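PDB 5DL7: porin from Acinetobacter baumannii AB307-0294, which probably forms a beta-barrel channel for small-molecule uptake across the outer membrane, with vanillate as a putative cargo. Local coordinates for residues F117-L122 and S153-N158; P129-I134 and F198-G203; I353-Y358 and N395-N400. All blocks are in the same frame, centred on the assembly; numbering follows the deposited sequence.

Overall arrangement
The three contacts are spread along the height of a porin barrel of the OprD family. Contact 1 joins a tight turn to the loop 153-158 at the end of the barrel where the chain starts and finishes, which is the periplasmic end in such porins. Contact 2 lies about 17 Å away between centres, where 129-134 packs on strand 198-206; the segments of contacts 1 and 2 alternate along the sequence, without touching. Contact 3 joins two loops about 47 Å from contact 1 and 31 Å from contact 2, centre to centre, probably on the extracellular side. There the side chain of Met397 is about 12 Å from that of Tyr36, a calcium ligand.

Contact 1: residues F117-L122 and S153-N158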
loop_
_atom_site.group_PDB
_atom_site.type_symbol
_atom_site.label_atom_id
_atom_site.label_comp_id
_atom_site.label_asym_id
_atom_site.label_seq_id
_atom_site.Cartn_x
_atom_site.Cartn_y
_atom_site.Cartn_z
ATOM N N PHE A 117 17.192 -1.927 -24.231
ATOM C CA PHE A 117 18.479 -1.637 -24.834
ATOM C C PHE A 117 19.527 -1.632 -23.730
ATOM O O PHE A 117 19.423 -0.856 -22.812
ATOM C CB PHE A 117 18.436 -0.221 -25.484
ATOM C CG PHE A 117 19.752 0.212 -26.068
ATOM C CD1 PHE A 117 20.282 -0.493 -27.107
ATOM C CD2 PHE A 117 20.437 1.319 -25.561
ATOM C CE1 PHE A 117 21.513 -0.178 -27.682
ATOM C CE2 PHE A 117 21.661 1.689 -26.152
ATOM C CZ PHE A 117 22.204 0.914 -27.167
ATOM N N ARG A 118 20.556 -2.493 -23.842
ATOM C CA ARG A 118 21.401 -2.735 -22.687
ATOM C C ARG A 118 20.684 -2.918 -21.386
ATOM O O ARG A 118 19.838 -3.820 -21.275
ATOM C CB ARG A 118 22.393 -1.631 -22.649
ATOM C CG ARG A 118 23.238 -1.587 -23.885
ATOM C CD ARG A 118 23.990 -0.279 -24.013
ATOM N NE ARG A 118 24.972 -0.153 -22.926
ATOM C CZ ARG A 118 26.239 -0.593 -22.978
ATOM N NH1 ARG A 118 26.754 -1.200 -24.046
ATOM N NH2 ARG A 118 27.025 -0.396 -21.938
ATOM N N LYS A 119 20.900 -2.076 -20.336
ATOM C CA LYS A 119 20.202 -2.343 -19.095
ATOM C C LYS A 119 19.132 -1.209 -18.843
ATOM O O LYS A 119 18.858 -0.812 -17.695
ATOM C CB LYS A 119 21.120 -2.496 -17.873
ATOM C CG LYS A 119 22.279 -3.527 -18.050
ATOM C CD LYS A 119 23.025 -3.503 -16.683
ATOM C CE LYS A 119 24.269 -4.308 -16.558
ATOM N NZ LYS A 119 23.791 -5.710 -16.502
ATOM N N ASN A 120 18.600 -0.658 -19.954
ATOM C CA ASN A 120 17.589 0.389 -19.953
ATOM C C ASN A 120 16.262 -0.292 -20.460
ATOM O O ASN A 120 16.308 -1.052 -21.495
ATOM C CB ASN A 120 17.917 1.454 -20.909
ATOM C CG ASN A 120 19.281 2.102 -20.615
ATOM O OD1 ASN A 120 19.389 2.718 -19.575
ATOM N ND2 ASN A 120 20.329 1.752 -21.416
ATOM N N GLU A 121 15.166 -0.076 -19.748
ATOM C CA GLU A 121 13.900 -0.687 -20.202
ATOM C C GLU A 121 12.776 0.345 -20.211
ATOM O O GLU A 121 12.761 1.247 -19.370
ATOM C CB GLU A 121 13.518 -1.759 -19.250
ATOM C CG GLU A 121 14.408 -2.946 -19.222
ATOM C CD GLU A 121 14.158 -3.859 -18.043
ATOM O OE1 GLU A 121 13.361 -4.824 -18.224
ATOM O OE2 GLU A 121 14.571 -3.416 -16.937
ATOM N N LEU A 122 11.950 0.294 -21.265
ATOM C CA LEU A 122 10.851 1.208 -21.443
ATOM C C LEU A 122 9.566 0.277 -21.430
ATOM O O LEU A 122 9.541 -0.728 -22.101
ATOM C CB LEU A 122 11.018 1.901 -22.761
ATOM C CG LEU A 122 9.864 2.889 -23.141
ATOM C CD1 LEU A 122 9.827 3.963 -22.145
ATOM C CD2 LEU A 122 10.007 3.439 -24.567
ATOM N N SER A 153 16.432 2.456 -15.687
ATOM C CA SER A 153 17.846 2.180 -16.166
ATOM C C SER A 153 18.557 1.532 -15.006
ATOM O O SER A 153 18.630 2.060 -13.891
ATOM C CB SER A 153 18.603 3.385 -16.600
ATOM O OG SER A 153 19.898 3.028 -17.026
ATOM N N ASN A 154 19.278 0.470 -15.364
ATOM C CA ASN A 154 20.170 -0.191 -14.396
ATOM C C ASN A 154 21.572 -0.104 -14.936
ATOM O O ASN A 154 22.466 -0.932 -14.669
ATOM C CB ASN A 154 19.732 -1.602 -14.129
ATOM C CG ASN A 154 18.637 -1.640 -13.109
ATOM O OD1 ASN A 154 17.488 -1.909 -13.410
ATOM N ND2 ASN A 154 18.915 -1.222 -11.954
ATOM N N GLU A 155 21.794 0.816 -15.870
ATOM C CA GLU A 155 23.143 0.960 -16.454
ATOM C C GLU A 155 24.242 1.310 -15.444
ATOM O O GLU A 155 25.412 0.874 -15.653
ATOM C CB GLU A 155 23.201 2.069 -17.481
ATOM C CG GLU A 155 22.598 1.789 -18.827
ATOM C CD GLU A 155 23.359 0.687 -19.593
ATOM O OE1 GLU A 155 24.432 0.934 -20.031
ATOM O OE2 GLU A 155 22.943 -0.462 -19.644
ATOM N N ILE A 156 23.916 2.010 -14.431
ATOM C CA ILE A 156 24.868 2.355 -13.363
ATOM C C ILE A 156 24.842 1.297 -12.278
ATOM O O ILE A 156 23.798 1.098 -11.644
ATOM C CB ILE A 156 24.568 3.720 -12.833
ATOM C CG1 ILE A 156 24.730 4.772 -13.957
ATOM C CG2 ILE A 156 25.541 4.049 -11.753
ATOM C CD1 ILE A 156 24.260 6.106 -13.513
ATOM N N PRO A 157 25.923 0.688 -12.006
ATOM C CA PRO A 157 25.993 -0.357 -10.955
ATOM C C PRO A 157 25.441 0.164 -9.614
ATOM O O PRO A 157 25.704 1.284 -9.194
ATOM C CB PRO A 157 27.491 -0.691 -10.897
ATOM C CG PRO A 157 27.987 -0.387 -12.293
ATOM C CD PRO A 157 27.231 0.831 -12.664
ATOM N N ASN A 158 24.553 -0.658 -9.018
ATOM C CA ASN A 158 24.009 -0.367 -7.631
ATOM C C ASN A 158 22.943 0.727 -7.635
ATOM O O ASN A 158 22.284 0.866 -6.622
ATOM C CB ASN A 158 25.168 -0.005 -6.613
ATOM C CG ASN A 158 26.262 -0.993 -6.599
ATOM O OD1 ASN A 158 27.522 -0.728 -6.930
ATOM N ND2 ASN A 158 25.835 -2.184 -6.462
#
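Glu155 reaches across to the turn at Arg118 and Lys119 and uses both carboxylate oxygens there. Its chain is bent at chi2 (-66°), which sets CD next to the turn. OE2 accepts from Lys119 N at 2.7 Å on its anti side, while OE1 takes the N-H of Arg118 NE at 3.1 Å in a salt bridge. That N-H points nearly straight at OE1, which lies in the guanidinium plane but is itself approached from above the carboxylate; a second bond from NH2 is weak.

The tight part lies deeper, beside the antiparallel non-hydrogen-bonded pair Asn120-Ser153. Ser153 is buried, and with OG anti to its backbone N (chi1 -180°) it donates to Asn120 OD1 at 2.6 Å. The same OG accepts from Glu155 N, forming an ST turn. Asn154 N to Lys119 O, 2.7 Å, ties the backbones, and Asn120 ND2 turns back to Phe117 O, opposite the face used by Asn120 N.

By contrast, Arg118 and Lys119 lie on the surface. The aliphatic part of Lys119 touches Asn154 O through CD at 3.3 Å, but NZ is 6.2 Å from Glu155 OE2. Next to this turn, strand 120-124 continues its pairing with strand 149-153 through Glu121 and Val152. Mostly polar contacts thus fasten the two connections of this barrel rim, and the cationic guanidinium would favour an ionised Glu155.

Contact 2: residues P129-I134 and F198-G203; sequences PQLPTI and FYTLGG
The phenyl ring of Phe198 meets Ile134 and the backbone of Thr133 obliquely, along its CE1-CZ side. Ile134 CB and CG2 each lie 3.8 Å from Phe198 CE1, and CD1 of the same isoleucine reaches CD1 of the ring at 3.9 Å; the two side chains slide past each other in opposite directions. Beyond CZ sits the carbonyl oxygen of Thr133, 3.3 Å away. Outside the two segments, Val166, Ala217 and Leu296 also touch the Phe198 side chain.

Two residues along the strand, Thr200 points the same way as Phe198 and presents two different branches. Its CG2 packs against Ile134 CG2 at 3.7 Å and lies 3.9 Å from Leu131 CD1. Its OG1, anti to the backbone N (chi1 -168°), accepts a hydrogen bond of 2.8 Å from Thr133 OG1 and hands its own proton to His216 O, on strand 210-219. The buried hydroxyls thus form a short hydrogen-bonded chain, Thr133 to Thr200 to the carbonyl of His216.

Residues 131-134 form a type I beta turn closed by reciprocal backbone bonds between Leu131 and Ile134. Tyr199 and Leu201 leave strand 198-206 on the other side, while the turn lies nearer the middle of the barrel, consistent with packing on the inner surface of the wall and with the inward-folded loops that narrow the channels of this porin family. Pro132 and Thr133 extend the packing to Phe227 and Gln225 on strand 223-235, while Leu131 also rests on Glu162 and Phe164 of strand 159-170.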
loop_
_atom_site.group_PDB
_atom_site.type_symbol
_atom_site.label_atom_id
_atom_site.label_comp_id
_atom_site.label_asym_id
_atom_site.label_seq_id
_atom_site.Cartn_x
_atom_site.Cartn_y
_atom_site.Cartn_z
ATOM N N PRO A 129 3.127 0.627 -10.301
ATOM C CA PRO A 129 4.264 1.392 -9.675
ATOM C C PRO A 129 4.427 1.021 -8.240
ATOM O O PRO A 129 3.452 0.687 -7.582
ATOM C CB PRO A 129 3.860 2.836 -9.863
ATOM C CG PRO A 129 2.651 2.840 -10.881
ATOM C CD PRO A 129 2.015 1.515 -10.739
ATOM N N GLN A 130 5.685 1.076 -7.793
ATOM C CA GLN A 130 6.054 0.715 -6.448
ATOM C C GLN A 130 7.011 1.754 -5.825
ATOM O O GLN A 130 8.017 1.392 -5.211
ATOM C CB GLN A 130 6.798 -0.621 -6.500
ATOM C CG GLN A 130 5.998 -1.701 -7.245
ATOM C CD GLN A 130 5.070 -2.226 -6.280
ATOM O OE1 GLN A 130 4.015 -1.787 -6.085
ATOM N NE2 GLN A 130 5.538 -3.207 -5.608
ATOM N N LEU A 131 6.734 3.019 -5.996
ATOM C CA LEU A 131 7.575 4.148 -5.476
ATOM C C LEU A 131 6.909 4.859 -4.406
ATOM O O LEU A 131 5.636 4.892 -4.240
ATOM C CB LEU A 131 7.831 5.147 -6.604
ATOM C CG LEU A 131 8.609 4.611 -7.777
ATOM C CD1 LEU A 131 8.864 5.666 -8.807
ATOM C CD2 LEU A 131 9.858 3.787 -7.489
ATOM N N PRO A 132 7.682 5.535 -3.543
ATOM C CA PRO A 132 7.004 6.306 -2.490
ATOM C C PRO A 132 6.115 7.444 -2.912
ATOM O O PRO A 132 5.205 7.841 -2.233
ATOM C CB PRO A 132 8.200 6.892 -1.652
ATOM C CG PRO A 132 9.353 6.106 -2.112
ATOM C CD PRO A 132 9.141 5.477 -3.466
ATOM N N THR A 133 6.343 7.966 -4.159
ATOM C CA THR A 133 5.488 8.979 -4.745
ATOM C C THR A 133 4.249 8.385 -5.503
ATOM O O THR A 133 3.413 9.155 -5.845
ATOM C CB THR A 133 6.315 9.786 -5.736
ATOM O OG1 THR A 133 7.039 8.935 -6.570
ATOM C CG2 THR A 133 7.292 10.704 -4.855
ATOM N N ILE A 134 4.262 7.073 -5.735
ATOM C CA ILE A 134 3.196 6.391 -6.529
ATOM C C ILE A 134 3.374 4.915 -6.241
ATOM O O ILE A 134 4.163 4.227 -6.840
ATOM C CB ILE A 134 3.185 6.801 -8.015
ATOM C CG1 ILE A 134 2.004 6.077 -8.786
ATOM C CG2 ILE A 134 4.521 6.663 -8.704
ATOM C CD1 ILE A 134 1.733 6.536 -10.146
ATOM N N PHE A 198 0.351 12.789 -14.141
ATOM C CA PHE A 198 1.194 12.656 -12.977
ATOM C C PHE A 198 2.557 12.191 -13.562
ATOM O O PHE A 198 2.615 11.284 -14.409
ATOM C CB PHE A 198 0.661 11.654 -12.014
ATOM C CG PHE A 198 1.568 11.329 -10.851
ATOM C CD1 PHE A 198 2.454 10.278 -11.010
ATOM C CD2 PHE A 198 1.653 12.066 -9.669
ATOM C CE1 PHE A 198 3.422 10.029 -10.033
ATOM C CE2 PHE A 198 2.521 11.678 -8.606
ATOM C CZ PHE A 198 3.409 10.648 -8.802
ATOM N N TYR A 199 3.613 12.775 -13.048
ATOM C CA TYR A 199 4.931 12.230 -13.374
ATOM C C TYR A 199 5.819 12.187 -12.122
ATOM O O TYR A 199 5.626 12.939 -11.129
ATOM C CB TYR A 199 5.597 12.981 -14.436
ATOM C CG TYR A 199 6.258 14.196 -14.099
ATOM C CD1 TYR A 199 7.604 14.220 -13.725
ATOM C CD2 TYR A 199 5.664 15.426 -14.220
ATOM C CE1 TYR A 199 8.212 15.363 -13.209
ATOM C CE2 TYR A 199 6.333 16.597 -13.759
ATOM C CZ TYR A 199 7.591 16.571 -13.269
ATOM O OH TYR A 199 8.196 17.757 -12.749
ATOM N N THR A 200 6.733 11.191 -12.149
ATOM C CA THR A 200 7.720 11.084 -11.054
ATOM C C THR A 200 9.043 10.550 -11.667
ATOM O O THR A 200 9.006 9.809 -12.643
ATOM C CB THR A 200 7.226 10.226 -9.855
ATOM O OG1 THR A 200 8.092 10.385 -8.709
ATOM C CG2 THR A 200 7.057 8.835 -10.247
ATOM N N LEU A 201 10.144 11.015 -11.081
ATOM C CA LEU A 201 11.436 10.445 -11.445
ATOM C C LEU A 201 12.404 10.495 -10.242
ATOM O O LEU A 201 12.285 11.261 -9.315
ATOM C CB LEU A 201 11.990 11.136 -12.634
ATOM C CG LEU A 201 12.597 12.428 -12.479
ATOM C CD1 LEU A 201 13.169 12.878 -13.862
ATOM C CD2 LEU A 201 11.556 13.449 -12.019
ATOM N N GLY A 202 13.333 9.525 -10.246
ATOM C CA GLY A 202 14.348 9.549 -9.202
ATOM C C GLY A 202 15.169 8.275 -9.271
ATOM O O GLY A 202 15.326 7.624 -10.319
ATOM N N GLY A 203 15.682 7.933 -8.166
ATOM C CA GLY A 203 16.582 6.796 -8.109
ATOM C C GLY A 203 16.688 6.134 -6.745
ATOM O O GLY A 203 16.382 6.711 -5.723
#

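Contact 3: residues I353-Y358 and N395-N400; sequences IDLLQY and NDMPTN
Ile353 opens the contact, its CD1 touching the CE methyl of Met397 at 3.9 Å as the two side chains cross at about a right angle. The methyl is placed there by a bend of the methionine chain at chi3 (-142°). Asp354 follows with its side chain turned to its own loop: OD1 accepts from Leu356 N at 2.8 Å, an Asx turn that holds the bend, while OD2 forms a salt bridge with Lys315.

Leu355 is buried and carries the middle of the contact through one branch. Its CD1 lies 4.0 Å from both Met397 SD and Pro398 CD, crossing the thioether chain but meeting the proline ring tip to tip. The chain then swings outward through Leu356 and Gln357 and returns with Tyr358, whose ring has Leu355 O at its edge, in plane. Tyr358 slides past Pro398, so that Tyr358 OH comes within 3.3 Å of Pro398 CG, and Tyr358 CZ within 3.6 Å of that carbon. Beyond the proline, a water bonded to Tyr358 OH at 3.0 Å makes a weak link to Asn400 ND2. Apart from the tyrosine hydroxyl and this water, the groups that meet are mainly apolar. On the partner side, Asn395 OD1 accepts from Met397 N in a second Asx turn, with the donor above the amide carbonyl plane.

Both segments are loops at one end of the barrel, following strands 341-353 and 384-395. Strand 363-375 runs between those two strands, and its Phe363 touches Leu355 and Asp396 and meets the Tyr358 ring edge-to-face.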
loop_
_atom_site.group_PDB
_atom_site.type_symbol
_atom_site.label_atom_id
_atom_site.label_comp_id
_atom_site.label_asym_id
_atom_site.label_seq_id
_atom_site.Cartn_x
_atom_site.Cartn_y
_atom_site.Cartn_z
ATOM N N ILE A 353 -3.532 16.006 16.530
ATOM C CA ILE A 353 -4.245 16.047 15.193
ATOM C C ILE A 353 -5.055 17.322 15.096
ATOM O O ILE A 353 -5.927 17.612 15.937
ATOM C CB ILE A 353 -5.058 14.876 14.999
ATOM C CG1 ILE A 353 -4.237 13.565 14.981
ATOM C CG2 ILE A 353 -5.968 15.006 13.746
ATOM C CD1 ILE A 353 -5.143 12.388 15.137
ATOM N N ASP A 354 -4.695 18.071 14.015
ATOM C CA ASP A 354 -5.388 19.323 13.712
ATOM C C ASP A 354 -6.249 19.122 12.471
ATOM O O ASP A 354 -5.739 18.961 11.384
ATOM C CB ASP A 354 -4.372 20.469 13.511
ATOM C CG ASP A 354 -5.002 21.845 13.331
ATOM O OD1 ASP A 354 -6.206 21.965 13.077
ATOM O OD2 ASP A 354 -4.150 22.805 13.243
ATOM N N LEU A 355 -7.562 19.203 12.649
ATOM C CA LEU A 355 -8.561 19.008 11.608
ATOM C C LEU A 355 -9.060 20.372 11.049
ATOM O O LEU A 355 -10.167 20.429 10.444
ATOM C CB LEU A 355 -9.675 18.076 11.998
ATOM C CG LEU A 355 -9.155 16.684 12.348
ATOM C CD1 LEU A 355 -10.331 15.883 12.829
ATOM C CD2 LEU A 355 -8.469 16.009 11.202
ATOM N N LEU A 356 -8.336 21.407 11.407
ATOM C CA LEU A 356 -8.381 22.758 10.715
ATOM C C LEU A 356 -9.581 23.598 11.102
ATOM O O LEU A 356 -9.473 24.846 11.182
ATOM C CB LEU A 356 -8.340 22.707 9.158
ATOM C CG LEU A 356 -7.195 21.922 8.517
ATOM C CD1 LEU A 356 -7.419 21.879 6.968
ATOM C CD2 LEU A 356 -5.888 22.409 9.114
ATOM N N GLN A 357 -10.790 23.039 11.194
ATOM C CA GLN A 357 -12.047 23.697 11.388
ATOM C C GLN A 357 -12.513 23.767 12.857
ATOM O O GLN A 357 -13.671 24.127 13.103
ATOM C CB GLN A 357 -13.126 22.989 10.387
ATOM C CG GLN A 357 -14.159 23.913 9.927
ATOM C CD GLN A 357 -14.938 23.477 8.679
ATOM O OE1 GLN A 357 -14.163 23.203 7.681
ATOM N NE2 GLN A 357 -16.337 23.339 8.612
ATOM N N TYR A 358 -11.573 23.487 13.808
ATOM C CA TYR A 358 -11.893 23.245 15.214
ATOM C C TYR A 358 -11.125 24.172 16.127
ATOM O O TYR A 358 -11.059 23.911 17.382
ATOM C CB TYR A 358 -11.738 21.746 15.617
ATOM C CG TYR A 358 -12.706 20.886 14.885
ATOM C CD1 TYR A 358 -12.319 20.443 13.607
ATOM C CD2 TYR A 358 -13.965 20.588 15.346
ATOM C CE1 TYR A 358 -13.236 19.706 12.876
ATOM C CE2 TYR A 358 -14.855 19.777 14.678
ATOM C CZ TYR A 358 -14.499 19.382 13.370
ATOM O OH TYR A 358 -15.452 18.670 12.669
ATOM N N ASN A 395 -10.724 6.550 17.900
ATOM C CA ASN A 395 -10.354 7.959 17.797
ATOM C C ASN A 395 -11.419 8.818 18.441
ATOM O O ASN A 395 -12.512 8.264 18.790
ATOM C CB ASN A 395 -10.059 8.423 16.323
ATOM C CG ASN A 395 -11.275 8.540 15.449
ATOM O OD1 ASN A 395 -12.368 8.977 15.894
ATOM N ND2 ASN A 395 -11.141 8.130 14.218
ATOM N N ASP A 396 -11.149 10.110 18.659
ATOM C CA ASP A 396 -12.129 10.996 19.226
ATOM C C ASP A 396 -12.529 12.060 18.138
ATOM O O ASP A 396 -12.969 13.172 18.448
ATOM C CB ASP A 396 -11.626 11.648 20.507
ATOM C CG ASP A 396 -10.424 12.605 20.334
ATOM O OD1 ASP A 396 -9.842 12.635 19.192
ATOM O OD2 ASP A 396 -9.979 13.236 21.324
ATOM N N MET A 397 -12.396 11.702 16.904
ATOM C CA MET A 397 -12.666 12.610 15.780
ATOM C C MET A 397 -14.155 12.701 15.517
ATOM O O MET A 397 -14.923 11.774 15.818
ATOM C CB MET A 397 -11.917 12.175 14.465
ATOM C CG MET A 397 -10.487 12.248 14.675
ATOM S SD MET A 397 -9.695 11.886 12.955
ATOM C CE MET A 397 -8.371 10.958 13.476
ATOM N N PRO A 398 -14.626 13.738 14.856
ATOM C CA PRO A 398 -15.982 13.904 14.561
ATOM C C PRO A 398 -16.515 12.915 13.510
ATOM O O PRO A 398 -15.774 12.254 12.779
ATOM C CB PRO A 398 -16.103 15.325 14.027
ATOM C CG PRO A 398 -14.779 15.934 14.411
ATOM C CD PRO A 398 -13.820 14.886 14.559
ATOM N N THR A 399 -17.800 12.745 13.564
ATOM C CA THR A 399 -18.428 11.715 12.731
ATOM C C THR A 399 -18.425 11.930 11.225
ATOM O O THR A 399 -18.712 11.009 10.460
ATOM C CB THR A 399 -19.921 11.416 13.228
ATOM O OG1 THR A 399 -20.638 12.574 13.015
ATOM C CG2 THR A 399 -19.845 11.037 14.639
ATOM N N ASN A 400 -18.063 13.138 10.724
ATOM C CA ASN A 400 -18.023 13.413 9.317
ATOM C C ASN A 400 -16.607 13.101 8.774
ATOM O O ASN A 400 -16.332 13.431 7.580
ATOM C CB ASN A 400 -18.416 14.811 9.053
ATOM C CG ASN A 400 -17.457 15.872 9.705
ATOM O OD1 ASN A 400 -16.995 15.666 10.796
ATOM N ND2 ASN A 400 -17.254 17.004 9.046
HETATM O O HOH W 1 -15.332 19.660 9.853
#